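Local atomic coordinates of metallo-beta-lactamase (Serratia marcescens, PDB entry 6K4X), a protein that hydrolyses the ring of beta-lactam antibiotics, using two zinc ions in its active site. Residues H72-H77 / P148-G153; V99-T104 / S118-S123; V129-L134 / A144-G149. One frame throughout, in Å; residues are numbered along the deposited sequence.

Contact 1. Residues H72-H77 / P148-G153. With ZN (zinc ion), chain B; ZN (zinc ion), chain C; D0U (4-azanyl-2-sulfanyl-benzoic acid), chain E.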
ATOM      1  N   HIS A  72       4.006   2.707   2.640  1.00  6.08           N
ATOM      2  CA  HIS A  72       5.326   3.137   3.024  1.00  6.12           C
ATOM      3  C   HIS A  72       5.756   4.360   2.222  1.00  5.92           C
ATOM      4  O   HIS A  72       5.202   4.703   1.180  1.00  6.14           O
ATOM      5  CB  HIS A  72       6.368   2.006   2.951  1.00  6.17           C
ATOM      6  CG  HIS A  72       6.798   1.631   1.575  1.00  5.40           C
ATOM      7  ND1 HIS A  72       6.191   0.645   0.856  1.00  6.39           N
ATOM      8  CD2 HIS A  72       7.804   2.097   0.791  1.00  5.59           C
ATOM      9  CE1 HIS A  72       6.814   0.497  -0.303  1.00  6.54           C
ATOM     10  NE2 HIS A  72       7.820   1.404  -0.400  1.00  6.27           N
ATOM     11  N   SER A  73       6.802   5.001   2.751  1.00  6.30           N
ATOM     12  CA  SER A  73       7.203   6.357   2.399  1.00  6.29           C
ATOM     13  C   SER A  73       8.338   6.373   1.376  1.00  6.37           C
ATOM     14  O   SER A  73       9.407   6.935   1.639  1.00  7.17           O
ATOM     15  CB  SER A  73       7.582   7.067   3.666  1.00  7.05           C
ATOM     16  OG  SER A  73       8.484   6.290   4.449  1.00  8.42           O
ATOM     17  N   HIS A  74       8.064   5.791   0.193  1.00  6.13           N
ATOM     18  CA  HIS A  74       8.918   5.992  -0.978  1.00  6.40           C
ATOM     19  C   HIS A  74       8.098   6.697  -2.052  1.00  6.34           C
ATOM     20  O   HIS A  74       6.869   6.667  -2.031  1.00  6.80           O
ATOM     21  CB  HIS A  74       9.462   4.674  -1.531  1.00  6.21           C
ATOM     22  CG  HIS A  74      10.407   4.003  -0.597  1.00  6.29           C
ATOM     23  ND1 HIS A  74      10.628   2.659  -0.589  1.00  6.37           N
ATOM     24  CD2 HIS A  74      11.229   4.539   0.329  1.00  6.37           C
ATOM     25  CE1 HIS A  74      11.530   2.401   0.332  1.00  5.70           C
ATOM     26  NE2 HIS A  74      11.916   3.522   0.902  1.00  6.36           N
ATOM     27  N   GLU A  75       8.804   7.360  -2.959  1.00  6.33           N
ATOM     28  CA  GLU A  75       8.199   8.268  -3.930  1.00  6.79           C
ATOM     29  C   GLU A  75       7.135   7.593  -4.796  1.00  6.86           C
ATOM     30  O   GLU A  75       6.241   8.280  -5.289  1.00  7.69           O
ATOM     31  CB  GLU A  75       9.284   8.909  -4.786  1.00  9.05           C
ATOM     32  CG  GLU A  75       9.941   7.960  -5.782  1.00 11.99           C
ATOM     33  CD  GLU A  75      10.963   8.506  -6.772  1.00 17.15           C
ATOM     34  OE1 GLU A  75      10.748   9.615  -7.275  1.00 21.91           O
ATOM     35  OE2 GLU A  75      11.963   7.800  -7.062  1.00 21.51           O
ATOM     36  N   ASP A  76       7.272   6.309  -5.087  1.00  5.54           N
ATOM     37  CA  ASP A  76       6.326   5.637  -5.963  1.00  6.02           C
ATOM     38  C   ASP A  76       4.946   5.436  -5.315  1.00  5.95           C
ATOM     39  O   ASP A  76       3.953   5.399  -6.041  1.00  7.04           O
ATOM     40  CB  ASP A  76       6.889   4.327  -6.501  1.00  5.94           C
ATOM     41  CG  ASP A  76       7.366   3.303  -5.491  1.00  5.90           C
ATOM     42  OD1 ASP A  76       7.805   3.699  -4.389  1.00  7.21           O
ATOM     43  OD2 ASP A  76       7.325   2.102  -5.845  1.00  6.36           O
ATOM     44  N   HIS A  77       4.895   5.242  -3.992  1.00  5.78           N
ATOM     45  CA  HIS A  77       3.617   5.022  -3.310  1.00  6.14           C
ATOM     46  C   HIS A  77       3.092   6.302  -2.671  1.00  5.70           C
ATOM     47  O   HIS A  77       1.869   6.469  -2.501  1.00  6.44           O
ATOM     48  CB  HIS A  77       3.764   3.943  -2.238  1.00  6.49           C
ATOM     49  CG  HIS A  77       4.379   2.707  -2.791  1.00  6.78           C
ATOM     50  ND1 HIS A  77       3.682   1.802  -3.582  1.00  6.02           N
ATOM     51  CD2 HIS A  77       5.665   2.295  -2.780  1.00  6.17           C
ATOM     52  CE1 HIS A  77       4.541   0.878  -3.992  1.00  6.14           C
ATOM     53  NE2 HIS A  77       5.763   1.159  -3.546  1.00  6.12           N
ATOM     54  N   PRO A 148       7.060  -3.818   8.982  1.00  6.51           N
ATOM     55  CA  PRO A 148       8.342  -3.165   8.732  1.00  7.09           C
ATOM     56  C   PRO A 148       9.315  -4.062   7.959  1.00  6.43           C
ATOM     57  O   PRO A 148       9.126  -5.283   7.814  1.00  7.53           O
ATOM     58  CB  PRO A 148       8.857  -2.897  10.149  1.00  7.74           C
ATOM     59  CG  PRO A 148       8.301  -4.056  10.953  1.00  7.35           C
ATOM     60  CD  PRO A 148       6.898  -4.209  10.395  1.00  7.26           C
ATOM     61  N   GLY A 149      10.382  -3.436   7.501  1.00  6.88           N
ATOM     62  CA  GLY A 149      11.493  -4.126   6.926  1.00  6.86           C
ATOM     63  C   GLY A 149      11.968  -3.453   5.664  1.00  6.73           C
ATOM     64  O   GLY A 149      13.121  -3.072   5.549  1.00  8.04           O
ATOM     65  N   HIS A 150      11.073  -3.281   4.696  1.00  5.99           N
ATOM     66  CA  HIS A 150      11.341  -2.413   3.528  1.00  6.36           C
ATOM     67  C   HIS A 150      11.493  -0.953   3.971  1.00  6.22           C
ATOM     68  O   HIS A 150      12.313  -0.219   3.407  1.00  6.89           O
ATOM     69  CB  HIS A 150      10.279  -2.665   2.474  1.00  6.29           C
ATOM     70  CG  HIS A 150      10.423  -1.887   1.221  1.00  5.93           C
ATOM     71  ND1 HIS A 150      11.216  -2.312   0.198  1.00  6.02           N
ATOM     72  CD2 HIS A 150       9.817  -0.759   0.798  1.00  6.51           C
ATOM     73  CE1 HIS A 150      11.075  -1.470  -0.827  1.00  6.24           C
ATOM     74  NE2 HIS A 150      10.256  -0.472  -0.469  1.00  6.66           N
ATOM     75  N   THR A 151      10.685  -0.569   4.965  1.00  6.05           N
ATOM     76  CA  THR A 151      10.827   0.680   5.691  1.00  6.30           C
ATOM     77  C   THR A 151      10.442   0.389   7.134  1.00  6.88           C
ATOM     78  O   THR A 151       9.700  -0.562   7.400  1.00  6.88           O
ATOM     79  CB  THR A 151       9.935   1.828   5.164  1.00  6.33           C
ATOM     80  OG1 THR A 151       8.559   1.533   5.450  1.00  6.37           O
ATOM     81  CG2 THR A 151      10.152   2.169   3.709  1.00  6.62           C
ATOM     82  N   GLU A 152      10.898   1.225   8.066  1.00  7.14           N
ATOM     83  CA  GLU A 152      10.591   0.934   9.460  1.00  7.67           C
ATOM     84  C   GLU A 152       9.104   1.126   9.773  1.00  6.73           C
ATOM     85  O   GLU A 152       8.555   0.414  10.622  1.00  7.18           O
ATOM     86  CB  GLU A 152      11.399   1.848  10.380  1.00  8.77           C
ATOM     87  CG  GLU A 152      12.873   1.518  10.487  1.00 13.01           C
ATOM     88  CD  GLU A 152      13.611   2.223  11.608  1.00 18.91           C
ATOM     89  OE1 GLU A 152      12.984   3.040  12.293  1.00 20.39           O
ATOM     90  OE2 GLU A 152      14.818   1.925  11.802  1.00 27.51           O
ATOM     91  N   GLY A 153       8.445   2.073   9.089  1.00  6.08           N
ATOM     92  CA  GLY A 153       7.049   2.380   9.413  1.00  6.20           C
ATOM     93  C   GLY A 153       6.043   1.771   8.447  1.00  5.77           C
ATOM     94  O   GLY A 153       4.901   2.211   8.418  1.00  6.35           O
TER
HETATM   95 ZN    ZN B 301       9.529   1.136  -1.448  1.00  6.27          ZN
HETATM   96 ZN    ZN C 302       7.471   0.571  -4.468  1.00  6.45          ZN
HETATM   97  O2  D0U E 304       7.964  -1.240  -3.192  1.00  6.85           O
HETATM   98  C7  D0U E 304       8.877  -2.035  -3.505  1.00  6.52           C
HETATM   99  O1  D0U E 304       8.780  -3.280  -3.303  1.00  7.73           O
HETATM  100  C3  D0U E 304      10.143  -1.551  -4.118  1.00  6.68           C
HETATM  101  C2  D0U E 304      10.991  -2.554  -4.662  1.00  7.58           C
HETATM  102  C4  D0U E 304      10.513  -0.196  -4.191  1.00  6.72           C
HETATM  103  S1  D0U E 304       9.629   1.185  -3.721  1.00  6.27           S
HETATM  104  C5  D0U E 304      11.764   0.092  -4.783  1.00  7.61           C
HETATM  105  C6  D0U E 304      12.608  -0.892  -5.302  1.00  8.26           C
HETATM  106  N1  D0U E 304      13.812  -0.561  -5.910  1.00 11.20           N
HETATM  107  C1  D0U E 304      12.201  -2.195  -5.256  1.00  8.04           C
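His150 NE2, His72 NE2 and His74 ND1 converge on the zinc ion of chain B, and sulfur S1 of the inhibitor takes the fourth position, 2.3 Å from that metal. Sharing the metal brings the ring nitrogens close without hydrogen bonds: His72 NE2 lies 3.1 Å from His150 NE2. His150 CG is anti to its backbone N (chi1 -179°), and the ring sends its CD2 edge over one face of His72 in an offset edge-to-face pair, planes at 75°. Thr151 backs the site: its CG2 reaches tip to tip toward His74, 3.6 Å from NE2, while OG1 sits 3.4 Å from His72 CB and is hydrogen-bonded to Asn98 ND2. Second-shell acceptors fix the ring rotations: Asp174 at His72 ND1, Asp111 at His74 NE2 and the Thr177 carbonyl at His150 ND1. S1 also bonds the zinc ion of chain C at 2.4 Å, bridging the metals. That second ion is held by Asp76 OD2 (2.1 Å), His77 NE2 (2.0 Å), His215 and inhibitor O2. This is the His-X-His-X-Asp-His signature completed by His150 and His215, the dinuclear zinc site of subclass B3 metallo-beta-lactamases.

Contact 2. Residues V99-T104 / S118-S123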
ATOM      1  N   VAL A  99       6.342   8.645   9.712  1.00  6.73           N
ATOM      2  CA  VAL A  99       5.682   9.955   9.770  1.00  7.67           C
ATOM      3  C   VAL A  99       6.627  11.066   9.296  1.00  7.37           C
ATOM      4  O   VAL A  99       6.243  11.913   8.478  1.00  7.07           O
ATOM      5  CB  VAL A  99       5.119  10.215  11.184  1.00  7.75           C
ATOM      6  CG1 VAL A  99       4.737  11.681  11.381  1.00  8.27           C
ATOM      7  CG2 VAL A  99       3.934   9.309  11.483  1.00  8.30           C
ATOM      8  N   ASP A 100       7.852  11.092   9.825  1.00  7.41           N
ATOM      9  CA  ASP A 100       8.742  12.174   9.507  0.50  8.50           C
ATOM     10  C   ASP A 100       9.101  12.163   8.011  1.00  7.00           C
ATOM     11  O   ASP A 100       9.227  13.210   7.384  1.00  8.19           O
ATOM     12  CB  ASP A 100       9.976  12.096  10.397  0.50 10.09           C
ATOM     13  CG  ASP A 100      10.764  13.381  10.366  0.50 11.98           C
ATOM     14  OD1 ASP A 100      10.180  14.417  10.706  0.50 14.06           O
ATOM     15  OD2 ASP A 100      11.931  13.319   9.982  0.50 14.04           O
ATOM     16  N   THR A 101       9.236  10.965   7.441  1.00  7.38           N
ATOM     17  CA  THR A 101       9.546  10.843   6.047  1.00  7.61           C
ATOM     18  C   THR A 101       8.401  11.406   5.203  1.00  7.19           C
ATOM     19  O   THR A 101       8.617  12.110   4.207  1.00  7.82           O
ATOM     20  CB  THR A 101       9.784   9.398   5.627  1.00  8.05           C
ATOM     21  OG1 THR A 101      10.805   8.842   6.456  1.00 10.40           O
ATOM     22  CG2 THR A 101      10.183   9.317   4.175  1.00  9.23           C
ATOM     23  N   LEU A 102       7.158  11.104   5.573  1.00  6.61           N
ATOM     24  CA  LEU A 102       6.034  11.632   4.801  1.00  6.41           C
ATOM     25  C   LEU A 102       5.939  13.157   4.934  1.00  6.58           C
ATOM     26  O   LEU A 102       5.510  13.837   3.997  1.00  7.15           O
ATOM     27  CB  LEU A 102       4.723  10.994   5.256  1.00  6.35           C
ATOM     28  CG  LEU A 102       4.572   9.511   4.913  1.00  7.09           C
ATOM     29  CD1 LEU A 102       3.294   8.965   5.511  1.00  8.00           C
ATOM     30  CD2 LEU A 102       4.608   9.253   3.412  1.00  7.94           C
ATOM     31  N   ARG A 103       6.289  13.698   6.100  1.00  6.37           N
ATOM     32  CA  ARG A 103       6.220  15.133   6.294  0.50  6.33           C
ATOM     33  C   ARG A 103       7.295  15.847   5.499  1.00  6.93           C
ATOM     34  O   ARG A 103       7.036  16.947   5.005  1.00  8.53           O
ATOM     35  CB  ARG A 103       6.412  15.532   7.750  0.50  5.74           C
ATOM     36  CG  ARG A 103       5.219  15.158   8.599  0.50  5.15           C
ATOM     37  CD  ARG A 103       5.469  15.411  10.059  0.50  5.47           C
ATOM     38  NE  ARG A 103       4.204  15.285  10.761  0.50  6.11           N
ATOM     39  CZ  ARG A 103       4.093  15.256  12.084  0.50  7.50           C
ATOM     40  NH1 ARG A 103       5.183  15.272  12.837  0.50  9.54           N
ATOM     41  NH2 ARG A 103       2.893  15.216  12.630  0.50  7.66           N
ATOM     42  N   THR A 104       8.483  15.266   5.373  1.00  7.14           N
ATOM     43  CA  THR A 104       9.606  15.970   4.734  1.00  7.71           C
ATOM     44  C   THR A 104       9.821  15.519   3.291  1.00  7.19           C
ATOM     45  O   THR A 104      10.471  16.240   2.522  1.00  8.83           O
ATOM     46  CB  THR A 104      10.896  15.759   5.515  1.00  7.93           C
ATOM     47  OG1 THR A 104      11.220  14.376   5.453  1.00  8.33           O
ATOM     48  CG2 THR A 104      10.801  16.251   6.938  1.00  8.23           C
ATOM     49  N   SER A 118      14.918   8.859  -4.303  1.00  9.75           N
ATOM     50  CA  SER A 118      14.569  10.200  -4.724  1.00  9.80           C
ATOM     51  C   SER A 118      13.565  10.785  -3.735  1.00  8.24           C
ATOM     52  O   SER A 118      12.616  10.124  -3.318  1.00  9.31           O
ATOM     53  CB  SER A 118      14.014  10.208  -6.119  1.00 13.56           C
ATOM     54  OG  SER A 118      14.973   9.710  -7.045  1.00 19.97           O
ATOM     55  N   ASN A 119      13.749  12.046  -3.383  1.00  8.38           N
ATOM     56  CA  ASN A 119      12.833  12.742  -2.507  1.00  7.94           C
ATOM     57  C   ASN A 119      11.491  12.960  -3.197  1.00  7.17           C
ATOM     58  O   ASN A 119      11.381  12.870  -4.418  1.00  9.36           O
ATOM     59  CB  ASN A 119      13.390  14.091  -2.071  1.00  8.33           C
ATOM     60  CG  ASN A 119      14.692  13.973  -1.310  1.00  9.32           C
ATOM     61  OD1 ASN A 119      15.069  12.916  -0.810  1.00 10.27           O
ATOM     62  ND2 ASN A 119      15.363  15.099  -1.166  1.00 11.54           N
ATOM     63  N   PHE A 120      10.477  13.264  -2.405  1.00  7.39           N
ATOM     64  CA  PHE A 120       9.163  13.518  -2.922  1.00  6.89           C
ATOM     65  C   PHE A 120       8.517  14.623  -2.098  1.00  7.72           C
ATOM     66  O   PHE A 120       9.057  15.069  -1.081  1.00  7.81           O
ATOM     67  CB  PHE A 120       8.356  12.215  -2.950  1.00  7.02           C
ATOM     68  CG  PHE A 120       8.175  11.545  -1.607  1.00  7.30           C
ATOM     69  CD1 PHE A 120       9.096  10.615  -1.151  1.00  7.84           C
ATOM     70  CD2 PHE A 120       7.084  11.844  -0.813  1.00  7.77           C
ATOM     71  CE1 PHE A 120       8.926   9.999   0.078  1.00  8.44           C
ATOM     72  CE2 PHE A 120       6.931  11.248   0.427  1.00  8.17           C
ATOM     73  CZ  PHE A 120       7.840  10.312   0.858  1.00  8.13           C
ATOM     74  N   PRO A 121       7.353  15.151  -2.509  1.00  8.04           N
ATOM     75  CA  PRO A 121       6.792  16.289  -1.793  1.00  8.87           C
ATOM     76  C   PRO A 121       6.319  15.915  -0.382  1.00  8.24           C
ATOM     77  O   PRO A 121       5.589  14.939  -0.193  1.00  8.34           O
ATOM     78  CB  PRO A 121       5.617  16.712  -2.681  1.00  9.12           C
ATOM     79  CG  PRO A 121       5.998  16.216  -4.049  1.00  9.83           C
ATOM     80  CD  PRO A 121       6.661  14.888  -3.786  1.00  8.60           C
ATOM     81  N   GLY A 122       6.696  16.726   0.604  1.00  7.42           N
ATOM     82  CA  GLY A 122       6.253  16.525   1.957  1.00  7.96           C
ATOM     83  C   GLY A 122       4.778  16.829   2.100  1.00  7.89           C
ATOM     84  O   GLY A 122       4.240  17.715   1.422  1.00  7.92           O
ATOM     85  N   SER A 123       4.114  16.096   2.987  1.00  7.55           N
ATOM     86  CA  SER A 123       2.689  16.247   3.206  0.50  7.87           C
ATOM     87  C   SER A 123       2.408  16.951   4.542  1.00  8.84           C
ATOM     88  O   SER A 123       3.132  16.793   5.507  1.00  9.52           O
ATOM     89  CB  SER A 123       1.997  14.909   3.122  0.50  7.81           C
ATOM     90  OG  SER A 123       0.586  15.025   3.279  0.50  8.01           O
TER
HETATM   91  O   HOH W   1      11.157  16.559  -0.153  1.00 12.65           O
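A beta-alpha-beta crossover links the parallel neighbouring strands 91-95 and 126-129, and this contact seats the end of its short helix, 99-104, against the loop that returns to the second strand. Leu102 O and Ser123 N make the direct hydrogen bond between the two segments, 2.8 Å long and with 161° at the hydrogen. Beside it runs Gly122, whose CA, carrying no side chain, comes right up to the helix carbonyls: it is 3.2 Å from Arg103 O and makes a longer CA-H...O contact with Leu102 O. The exchange also goes the other way, since Arg103 CA points its hydrogen at Ser123 O over 3.6 Å. Backbone therefore meets backbone along most of this edge.

Phe120 supplies the apolar part. Its CA-CB bond runs past the helix, but CG, set between the backbone N and the carbonyl carbon (chi1 59°), brings the ring back so that its far end does the touching. CZ lies 3.9 Å from Thr101 O and 4.2 Å from Thr101 CG2, with the two side chains crossing at about a right angle. Leu102 CD2 approaches that same CZ at the ring edge, 4.3 Å away and near the ring plane. Both Leu102 and Phe120 also pack on Ala78 of helix 75-78, so these side chains join helix 99-104, the loop and helix 75-78. Where the helix runs out, a single water closes the remaining distance, donating one hydrogen to Thr104 O at 2.8 Å and the other to Phe120 O at 2.7 Å.

Contact 3. Residues V129-L134 / A144-G149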
ATOM      1  N   VAL A 129      -0.263   5.839  13.421  1.00  7.20           N
ATOM      2  CA  VAL A 129      -1.096   4.763  13.929  1.00  7.12           C
ATOM      3  C   VAL A 129      -0.200   3.621  14.411  1.00  7.27           C
ATOM      4  O   VAL A 129       0.907   3.433  13.899  1.00  8.45           O
ATOM      5  CB  VAL A 129      -2.066   4.234  12.865  1.00  8.42           C
ATOM      6  CG1 VAL A 129      -3.044   5.307  12.453  1.00  8.54           C
ATOM      7  CG2 VAL A 129      -1.359   3.650  11.661  1.00  9.52           C
ATOM      8  N   ALA A 130      -0.717   2.835  15.360  1.00  7.55           N
ATOM      9  CA  ALA A 130      -0.007   1.713  15.945  1.00  8.12           C
ATOM     10  C   ALA A 130      -0.434   0.403  15.288  1.00  8.05           C
ATOM     11  O   ALA A 130      -1.506   0.286  14.696  1.00  8.15           O
ATOM     12  CB  ALA A 130      -0.278   1.647  17.429  1.00  9.05           C
ATOM     13  N   ASP A 131       0.399  -0.619  15.475  1.00  7.94           N
ATOM     14  CA  ASP A 131       0.048  -1.967  15.085  1.00  7.99           C
ATOM     15  C   ASP A 131      -1.294  -2.348  15.707  1.00  8.36           C
ATOM     16  O   ASP A 131      -1.491  -2.175  16.922  1.00  8.92           O
ATOM     17  CB  ASP A 131       1.137  -2.937  15.531  1.00  9.14           C
ATOM     18  CG  ASP A 131       0.944  -4.348  15.016  1.00 10.89           C
ATOM     19  OD1 ASP A 131       0.506  -4.563  13.866  1.00  8.85           O
ATOM     20  OD2 ASP A 131       1.340  -5.263  15.759  1.00 16.76           O
ATOM     21  N   GLY A 132      -2.195  -2.894  14.891  1.00  7.99           N
ATOM     22  CA  GLY A 132      -3.481  -3.371  15.355  1.00  8.80           C
ATOM     23  C   GLY A 132      -4.561  -2.302  15.444  1.00  8.13           C
ATOM     24  O   GLY A 132      -5.706  -2.601  15.729  1.00  9.49           O
ATOM     25  N   GLU A 133      -4.215  -1.033  15.205  1.00  7.93           N
ATOM     26  CA  GLU A 133      -5.149   0.065  15.432  1.00  8.22           C
ATOM     27  C   GLU A 133      -6.222   0.112  14.345  1.00  7.41           C
ATOM     28  O   GLU A 133      -5.950  -0.136  13.169  1.00  8.66           O
ATOM     29  CB  GLU A 133      -4.370   1.372  15.468  1.00  8.21           C
ATOM     30  CG  GLU A 133      -5.225   2.598  15.708  1.00  9.01           C
ATOM     31  CD  GLU A 133      -4.410   3.852  15.933  1.00  7.88           C
ATOM     32  OE1 GLU A 133      -3.278   3.748  16.423  1.00  9.46           O
ATOM     33  OE2 GLU A 133      -4.895   4.935  15.577  1.00  9.81           O
ATOM     34  N   LEU A 134      -7.451   0.433  14.751  1.00  7.71           N
ATOM     35  CA  LEU A 134      -8.559   0.611  13.830  1.00  8.52           C
ATOM     36  C   LEU A 134      -8.720   2.076  13.432  1.00  8.00           C
ATOM     37  O   LEU A 134      -8.725   2.990  14.294  1.00  9.60           O
ATOM     38  CB  LEU A 134      -9.847   0.151  14.519  1.00 11.05           C
ATOM     39  CG  LEU A 134     -10.096  -1.350  14.499  1.00 14.11           C
ATOM     40  CD1 LEU A 134     -11.412  -1.673  15.191  1.00 18.65           C
ATOM     41  CD2 LEU A 134     -10.099  -1.897  13.077  1.00 17.56           C
ATOM     42  N   ALA A 144      -4.729  -1.324  10.846  1.00  6.23           N
ATOM     43  CA  ALA A 144      -3.314  -1.178  10.553  1.00  6.71           C
ATOM     44  C   ALA A 144      -2.569  -2.398  11.073  1.00  7.31           C
ATOM     45  O   ALA A 144      -2.725  -2.779  12.228  1.00  8.44           O
ATOM     46  CB  ALA A 144      -2.797   0.072  11.223  1.00  6.71           C
ATOM     47  N   HIS A 145      -1.707  -2.970  10.246  1.00  6.42           N
ATOM     48  CA  HIS A 145      -0.790  -4.041  10.642  1.00  6.96           C
ATOM     49  C   HIS A 145       0.636  -3.593  10.358  1.00  6.87           C
ATOM     50  O   HIS A 145       0.987  -3.319   9.221  1.00  7.79           O
ATOM     51  CB  HIS A 145      -1.057  -5.339   9.881  1.00  7.16           C
ATOM     52  CG  HIS A 145      -2.455  -5.811  10.022  1.00  7.36           C
ATOM     53  ND1 HIS A 145      -2.810  -6.829  10.881  1.00  8.49           N
ATOM     54  CD2 HIS A 145      -3.574  -5.448   9.361  1.00  7.44           C
ATOM     55  CE1 HIS A 145      -4.108  -7.042  10.760  1.00  8.29           C
ATOM     56  NE2 HIS A 145      -4.595  -6.209   9.844  1.00  7.71           N
ATOM     57  N   ALA A 146       1.454  -3.508  11.401  1.00  6.95           N
ATOM     58  CA  ALA A 146       2.851  -3.157  11.201  1.00  6.66           C
ATOM     59  C   ALA A 146       3.519  -4.242  10.370  1.00  7.03           C
ATOM     60  O   ALA A 146       3.551  -5.416  10.751  1.00  7.44           O
ATOM     61  CB  ALA A 146       3.554  -2.973  12.519  1.00  7.54           C
ATOM     62  N   THR A 147       4.097  -3.827   9.246  1.00  6.23           N
ATOM     63  CA  THR A 147       4.869  -4.717   8.388  1.00  6.73           C
ATOM     64  C   THR A 147       6.169  -4.036   8.005  1.00  6.83           C
ATOM     65  O   THR A 147       6.384  -3.702   6.842  1.00  7.51           O
ATOM     66  CB  THR A 147       4.085  -5.189   7.151  1.00  6.76           C
ATOM     67  OG1 THR A 147       3.609  -4.092   6.360  1.00  7.51           O
ATOM     68  CG2 THR A 147       2.909  -6.051   7.539  1.00  7.52           C
ATOM     69  N   PRO A 148       7.060  -3.818   8.982  1.00  6.51           N
ATOM     70  CA  PRO A 148       8.342  -3.165   8.732  1.00  7.09           C
ATOM     71  C   PRO A 148       9.315  -4.062   7.959  1.00  6.43           C
ATOM     72  O   PRO A 148       9.126  -5.283   7.814  1.00  7.53           O
ATOM     73  CB  PRO A 148       8.857  -2.897  10.149  1.00  7.74           C
ATOM     74  CG  PRO A 148       8.301  -4.056  10.953  1.00  7.35           C
ATOM     75  CD  PRO A 148       6.898  -4.209  10.395  1.00  7.26           C
ATOM     76  N   GLY A 149      10.382  -3.436   7.501  1.00  6.88           N
ATOM     77  CA  GLY A 149      11.493  -4.126   6.926  1.00  6.86           C
ATOM     78  C   GLY A 149      11.968  -3.453   5.664  1.00  6.73           C
ATOM     79  O   GLY A 149      13.121  -3.072   5.549  1.00  8.04           O
TER
HETATM   80  O   HOH W   2       1.471  -6.821  12.168  1.00 12.16           O
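Asp131 reaches over to Ala146: its carboxylate takes the backbone N-H of the strand. CG stands anti to the backbone N (chi1 -173°), and from there OD1 accepts from Ala146 N at 2.8 Å. The N-H points at the oxygen fairly straight, yet meets it from above the carboxylate plane, 42° out of it. The two beta carbons come together as well, Asp131 CB lying 3.9 Å from Ala146 CB, so the methyl also touches the base of the acid side chain. OD1 has further company: His145 CA is 3.5 Å away, and a water donates both to OD1 and to Ala146 O, bridging side chain and strand.

The strand alternates. The methyls of Ala144 and Ala146 point toward the loop, whereas His145 turns away and bonds Thr158 through NE2. Ala144 CB meets Val129 CG2 at 3.9 Å and rests 3.7 Å from Ala130 O, with Glu133 O close to the same methyl. Trp157 of strand 155-163 touches both Val129 and Ala144, extending this small apolar patch.

Around the patch the loop folds as a type II turn from Ala130 to Glu133, with Gly132 at the position of positive phi. Glu133 extends away from the strand, and its OE1 accepts from Ala130 N at 2.9 Å, adding a side-chain bond between the two ends of the turn beside the backbone bond from Glu133 N to Ala130 O. Two backbone bonds then fasten it to the strand: Gly132 N to Ala144 O at 2.7 Å and Ala144 N to Glu133 O at 2.9 Å. The second starts the antiparallel pairing of the hairpin 134-137/140-146. Here the chain passes from the edge strand of one sheet to the edge strand of the other, in the alpha-beta-beta-alpha sandwich of the metallo-beta-lactamase fold.

From the N terminus, the chain first reaches His72-His77, just past strand 65-69, and contact 1 stays open for 70 residues until the loop after strand 140-146 returns. Within that span contact 2 closes a short loop between helix 99-104 and the approach to strand 126-129. Contact 3 follows in series, joining the turn between the two sheets to strand 140-146, and its last residues, Pro148 and Gly149, are also the first of contact 1's second segment. Contacts 1 and 2 touch directly: Ser73 packs on Thr101, Leu102 and Phe120. Contact 2 thus backs the zinc-binding loop from the first sheet's side, and contact 3 holds the strand that runs on into the loop carrying His150.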